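Alpha-11 giardin (Giardia intestinalis, PDB 2II2) binds calcium and probably acidic phospholipids as an unusual annexin, and may take part in the parasite's attachment to the intestinal mucosa and in its cytoskeletal rearrangements. Local coordinates at residues D67-R80 with A256-K268. Sequence-based numbering, arbitrary orientation. Where two conformers were deposited one is given.
Sequences DVMALGWDCNISAR and AARITGLFHDLHK. With SO4 (sulfate ion), chain B.
A close, nearly parallel helix pair in the annexin core brings Gly72 against Gly261, their CA atoms 4.3 Å apart. The helical segments 67-73 and 256-263 cross here at -19°, and their axes approach to 7.7 Å. Neither glycine has a side chain, so the two backbones meet directly, Gly72 CA facing Gly261 O. One turn earlier Val68 lays CB against the methyl of Ala257, while its CG2, anti to the backbone N, reaches the Thr260 methyl, CG2 to CG2 3.7 Å. Leu71 continues the seam: CB rests over Gly261 and CD1 comes down on Arg258 CA at 3.8 Å. The polar end of Arg258 turns to a salt bridge with Asp99.

Both helices belong to the all-helical annexin fold. Helix 64-73 carries Glu66, which with Ile60 binds calcium in the calcium-bound protein; the side chain of Asp67 lies next to that of Glu66. Here a sulfate, probably from the crystallisation liquor, accepts a bond from Asn76 N at the start of the next helix.

The beginning of that helix, residues 76-80, runs roughly antiparallel to 256-263 and covers Leu262, whose CD2 lies 3.8 Å from Ala79 CB and also touches Arg80 CG. Asn76 sends its CG anti to the backbone N (chi1 -176°), with ND2 2.8 Å from Leu262 O. Its OD1 is gripped side-on by Arg80, NE at 2.9 Å and the longer NH2 bond in the carbonyl plane on a lone pair, which fixes the guanidinium's rotation. Leu266 CD1 abuts this guanidinium edge, 3.5 Å from NH2, and the Phe263 ring, its plane turned 73° away, presents its edge to the same nitrogen. Separate waters bridge Gly72 O to His264 NE2, Asn76 ND2 to Gly261 O, and Arg80 NH2 to His267 NE2.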
loop_
_atom_site.group_PDB
_atom_site.type_symbol
_atom_site.label_atom_id
_atom_site.label_comp_id
_atom_site.label_asym_id
_atom_site.label_seq_id
_atom_site.Cartn_x
_atom_site.Cartn_y
_atom_site.Cartn_z
ATOM N N ASP A 67 11.347 8.522 2.407
ATOM C CA ASP A 67 10.022 7.970 2.664
ATOM C C ASP A 67 10.094 6.483 2.982
ATOM O O ASP A 67 9.477 6.026 3.919
ATOM C CB ASP A 67 9.103 8.102 1.447
ATOM C CG ASP A 67 8.594 9.497 1.207
ATOM O OD1 ASP A 67 8.727 10.369 2.087
ATOM O OD2 ASP A 67 8.049 9.708 0.097
ATOM N N VAL A 68 10.805 5.716 2.149
ATOM C CA VAL A 68 10.833 4.269 2.355
ATOM C C VAL A 68 11.517 3.928 3.675
ATOM O O VAL A 68 11.110 3.013 4.400
ATOM C CB VAL A 68 11.436 3.505 1.141
ATOM C CG1 VAL A 68 12.946 3.650 1.055
ATOM C CG2 VAL A 68 11.049 2.035 1.240
ATOM N N MET A 69 12.550 4.683 4.018
ATOM C CA MET A 69 13.251 4.465 5.280
ATOM C C MET A 69 12.407 4.866 6.498
ATOM O O MET A 69 12.335 4.126 7.514
ATOM C CB MET A 69 14.582 5.222 5.280
ATOM C CG MET A 69 15.692 4.546 4.547
ATOM S SD MET A 69 16.143 3.036 5.440
ATOM C CE MET A 69 17.334 2.288 4.324
ATOM N N ALA A 70 11.770 6.038 6.415
ATOM C CA ALA A 70 10.953 6.505 7.527
ATOM C C ALA A 70 9.732 5.638 7.767
ATOM O O ALA A 70 9.361 5.412 8.915
ATOM C CB ALA A 70 10.548 7.960 7.348
ATOM N N LEU A 71 9.112 5.170 6.679
ATOM C CA LEU A 71 7.993 4.258 6.824
ATOM C C LEU A 71 8.456 2.877 7.282
ATOM O O LEU A 71 7.875 2.297 8.211
ATOM C CB LEU A 71 7.213 4.147 5.508
ATOM C CG LEU A 71 6.417 5.372 5.055
ATOM C CD1 LEU A 71 5.820 5.111 3.683
ATOM C CD2 LEU A 71 5.313 5.778 6.061
ATOM N N GLY A 72 9.516 2.370 6.655
ATOM C CA GLY A 72 10.001 1.026 6.956
ATOM C C GLY A 72 10.520 0.891 8.390
ATOM O O GLY A 72 10.341 -0.154 9.013
ATOM N N TRP A 73 11.156 1.931 8.929
ATOM C CA TRP A 73 11.641 1.895 10.319
ATOM C C TRP A 73 10.555 2.032 11.385
ATOM O O TRP A 73 10.800 1.736 12.543
ATOM C CB TRP A 73 12.712 2.980 10.531
ATOM C CG TRP A 73 14.071 2.511 10.214
ATOM C CD1 TRP A 73 14.786 2.677 9.062
ATOM C CD2 TRP A 73 14.898 1.758 11.091
ATOM N NE1 TRP A 73 16.021 2.079 9.186
ATOM C CE2 TRP A 73 16.117 1.507 10.421
ATOM C CE3 TRP A 73 14.742 1.286 12.403
ATOM C CZ2 TRP A 73 17.175 0.792 11.009
ATOM C CZ3 TRP A 73 15.808 0.575 12.990
ATOM C CH2 TRP A 73 16.991 0.326 12.286
ATOM N N ASP A 74 9.383 2.545 11.001
ATOM C CA ASP A 74 8.321 2.783 11.981
ATOM C C ASP A 74 7.536 1.495 12.259
ATOM O O ASP A 74 7.666 0.499 11.535
ATOM C CB ASP A 74 7.355 3.842 11.412
ATOM C CG ASP A 74 6.570 4.598 12.490
ATOM O OD1 ASP A 74 6.666 4.262 13.693
ATOM O OD2 ASP A 74 5.872 5.558 12.091
ATOM N N CYS A 75 6.708 1.529 13.304
ATOM C CA CYS A 75 5.674 0.502 13.489
ATOM C C CYS A 75 4.596 0.647 12.408
ATOM O O CYS A 75 4.255 1.770 11.995
ATOM C CB CYS A 75 5.079 0.577 14.892
ATOM S SG CYS A 75 6.282 0.068 16.141
ATOM N N ASN A 76 4.063 -0.485 11.943
ATOM C CA ASN A 76 3.217 -0.488 10.759
ATOM C C ASN A 76 1.947 0.360 10.930
ATOM O O ASN A 76 1.544 1.075 10.006
ATOM C CB ASN A 76 2.875 -1.932 10.427
ATOM C CG ASN A 76 2.079 -2.051 9.176
ATOM O OD1 ASN A 76 0.849 -2.200 9.210
ATOM N ND2 ASN A 76 2.763 -1.974 8.045
ATOM N N ILE A 77 1.309 0.285 12.103
ATOM C CA ILE A 77 0.067 1.023 12.277
ATOM C C ILE A 77 0.342 2.534 12.297
ATOM O O ILE A 77 -0.404 3.304 11.712
ATOM C CB ILE A 77 -0.741 0.523 13.505
ATOM C CG1 ILE A 77 -1.220 -0.928 13.304
ATOM C CG2 ILE A 77 -1.900 1.464 13.795
ATOM C CD1 ILE A 77 -2.138 -1.156 12.075
ATOM N N SER A 78 1.420 2.950 12.965
ATOM C CA SER A 78 1.818 4.349 12.974
ATOM C C SER A 78 2.096 4.853 11.561
ATOM O O SER A 78 1.657 5.939 11.176
ATOM C CB SER A 78 3.060 4.536 13.850
ATOM O OG SER A 78 3.602 5.818 13.718
ATOM N N ALA A 79 2.778 4.030 10.779
ATOM C CA ALA A 79 3.056 4.360 9.385
ATOM C C ALA A 79 1.748 4.579 8.619
ATOM O O ALA A 79 1.612 5.543 7.859
ATOM C CB ALA A 79 3.881 3.254 8.736
ATOM N N ARG A 80 0.785 3.683 8.805
ATOM C CA ARG A 80 -0.512 3.822 8.136
ATOM C C ARG A 80 -1.212 5.114 8.536
ATOM O O ARG A 80 -1.779 5.801 7.666
ATOM C CB ARG A 80 -1.406 2.634 8.465
ATOM C CG ARG A 80 -0.967 1.314 7.822
ATOM C CD ARG A 80 -1.998 0.255 8.094
ATOM N NE ARG A 80 -1.437 -1.081 7.892
ATOM C CZ ARG A 80 -1.852 -1.967 6.985
ATOM N NH1 ARG A 80 -2.856 -1.710 6.148
ATOM N NH2 ARG A 80 -1.243 -3.137 6.923
ATOM N N ALA A 256 6.049 3.420 -4.966
ATOM C CA ALA A 256 6.855 2.258 -4.655
ATOM C C ALA A 256 7.423 2.343 -3.230
ATOM O O ALA A 256 7.525 1.338 -2.537
ATOM C CB ALA A 256 7.947 2.092 -5.676
ATOM N N ALA A 257 7.828 3.552 -2.817
ATOM C CA ALA A 257 8.349 3.757 -1.471
ATOM C C ALA A 257 7.285 3.423 -0.426
ATOM O O ALA A 257 7.568 2.744 0.569
ATOM C CB ALA A 257 8.850 5.181 -1.307
ATOM N N ARG A 258 6.057 3.896 -0.639
ATOM C CA ARG A 258 4.993 3.631 0.322
ATOM C C ARG A 258 4.618 2.156 0.411
ATOM O O ARG A 258 4.494 1.605 1.507
ATOM C CB ARG A 258 3.783 4.471 -0.035
ATOM C CG ARG A 258 2.587 4.210 0.839
ATOM C CD ARG A 258 1.367 5.041 0.461
ATOM N NE ARG A 258 0.866 4.761 -0.880
ATOM C CZ ARG A 258 0.900 5.607 -1.901
ATOM N NH1 ARG A 258 1.495 6.803 -1.817
ATOM N NH2 ARG A 258 0.344 5.234 -3.032
ATOM N N ILE A 259 4.408 1.542 -0.754
ATOM C CA ILE A 259 4.041 0.135 -0.820
ATOM C C ILE A 259 5.123 -0.716 -0.151
ATOM O O ILE A 259 4.818 -1.633 0.633
ATOM C CB ILE A 259 3.803 -0.269 -2.276
ATOM C CG1 ILE A 259 2.600 0.477 -2.840
ATOM C CG2 ILE A 259 3.632 -1.779 -2.386
ATOM C CD1 ILE A 259 2.579 0.563 -4.360
ATOM N N THR A 260 6.386 -0.434 -0.465
ATOM C CA THR A 260 7.480 -1.162 0.161
ATOM C C THR A 260 7.515 -0.947 1.671
ATOM O O THR A 260 7.615 -1.889 2.439
ATOM C CB THR A 260 8.819 -0.687 -0.459
ATOM O OG1 THR A 260 8.823 -0.973 -1.864
ATOM C CG2 THR A 260 9.992 -1.356 0.172
ATOM N N GLY A 261 7.459 0.315 2.097
ATOM C CA GLY A 261 7.538 0.614 3.515
ATOM C C GLY A 261 6.437 -0.048 4.323
ATOM O O GLY A 261 6.678 -0.564 5.423
ATOM N N LEU A 262 5.220 0.004 3.794
ATOM C CA LEU A 262 4.086 -0.581 4.503
ATOM C C LEU A 262 4.019 -2.125 4.505
ATOM O O LEU A 262 3.602 -2.740 5.494
ATOM C CB LEU A 262 2.756 -0.055 3.963
ATOM C CG LEU A 262 2.468 1.439 4.133
ATOM C CD1 LEU A 262 1.147 1.810 3.453
ATOM C CD2 LEU A 262 2.373 1.737 5.630
ATOM N N PHE A 263 4.399 -2.733 3.368
ATOM C CA PHE A 263 4.011 -4.122 3.153
ATOM C C PHE A 263 5.153 -5.107 2.973
ATOM O O PHE A 263 4.874 -6.307 2.829
ATOM C CB PHE A 263 3.067 -4.207 1.966
ATOM C CG PHE A 263 1.845 -3.344 2.095
ATOM C CD1 PHE A 263 1.002 -3.456 3.198
ATOM C CD2 PHE A 263 1.534 -2.402 1.105
ATOM C CE1 PHE A 263 -0.119 -2.645 3.312
ATOM C CE2 PHE A 263 0.397 -1.605 1.215
ATOM C CZ PHE A 263 -0.425 -1.724 2.312
ATOM N N HIS A 264 6.399 -4.632 3.048
ATOM C CA HIS A 264 7.516 -5.539 2.742
ATOM C C HIS A 264 7.587 -6.751 3.678
ATOM O O HIS A 264 8.041 -7.817 3.265
ATOM C CB HIS A 264 8.868 -4.800 2.748
ATOM C CG HIS A 264 9.271 -4.358 4.108
ATOM N ND1 HIS A 264 10.227 -5.021 4.844
ATOM C CD2 HIS A 264 8.766 -3.389 4.913
ATOM C CE1 HIS A 264 10.333 -4.447 6.031
ATOM N NE2 HIS A 264 9.430 -3.479 6.119
ATOM N N ASP A 265 7.201 -6.577 4.945
ATOM C CA ASP A 265 7.164 -7.723 5.853
ATOM C C ASP A 265 5.820 -8.434 5.805
ATOM O O ASP A 265 5.748 -9.668 5.687
ATOM C CB ASP A 265 7.417 -7.353 7.342
ATOM C CG ASP A 265 8.854 -6.981 7.641
ATOM O OD1 ASP A 265 9.807 -7.650 7.168
ATOM O OD2 ASP A 265 9.042 -6.015 8.406
ATOM N N LEU A 266 4.744 -7.660 5.941
ATOM C CA LEU A 266 3.411 -8.248 6.080
ATOM C C LEU A 266 3.029 -9.088 4.872
ATOM O O LEU A 266 2.303 -10.085 4.993
ATOM C CB LEU A 266 2.363 -7.153 6.275
ATOM C CG LEU A 266 2.341 -6.531 7.664
ATOM C CD1 LEU A 266 1.463 -5.294 7.591
ATOM C CD2 LEU A 266 1.826 -7.517 8.724
ATOM N N HIS A 267 3.495 -8.638 3.702
ATOM C CA HIS A 267 3.165 -9.274 2.426
ATOM C C HIS A 267 4.429 -9.606 1.659
ATOM O O HIS A 267 4.536 -9.324 0.448
ATOM C CB HIS A 267 2.175 -8.435 1.637
ATOM C CG HIS A 267 0.934 -8.184 2.414
ATOM N ND1 HIS A 267 0.101 -9.209 2.827
ATOM C CD2 HIS A 267 0.475 -7.054 2.995
ATOM C CE1 HIS A 267 -0.863 -8.703 3.579
ATOM N NE2 HIS A 267 -0.658 -7.399 3.696
ATOM N N LYS A 268 5.364 -10.235 2.386
ATOM C CA LYS A 268 6.679 -10.591 1.876
ATOM C C LYS A 268 6.667 -11.403 0.597
ATOM O O LYS A 268 7.633 -11.341 -0.152
ATOM C CB LYS A 268 7.499 -11.319 2.951
ATOM C CG LYS A 268 6.869 -12.636 3.408
ATOM C CD LYS A 268 7.689 -13.312 4.473
ATOM C CE LYS A 268 6.977 -14.553 5.061
ATOM N NZ LYS A 268 7.836 -15.355 6.014
HETATM S S SO4 B . 5.192 -3.534 14.275
HETATM O O1 SO4 B . 4.807 -4.942 14.182
HETATM O O2 SO4 B . 6.476 -3.445 14.963
HETATM O O3 SO4 B . 5.256 -2.907 12.950
HETATM O O4 SO4 B . 4.192 -2.831 15.088
HETATM O O HOH W 1 8.717 -2.228 8.386
HETATM O O HOH W 2 5.677 -1.694 7.828
HETATM O O HOH W 3 -1.948 -5.452 5.420
#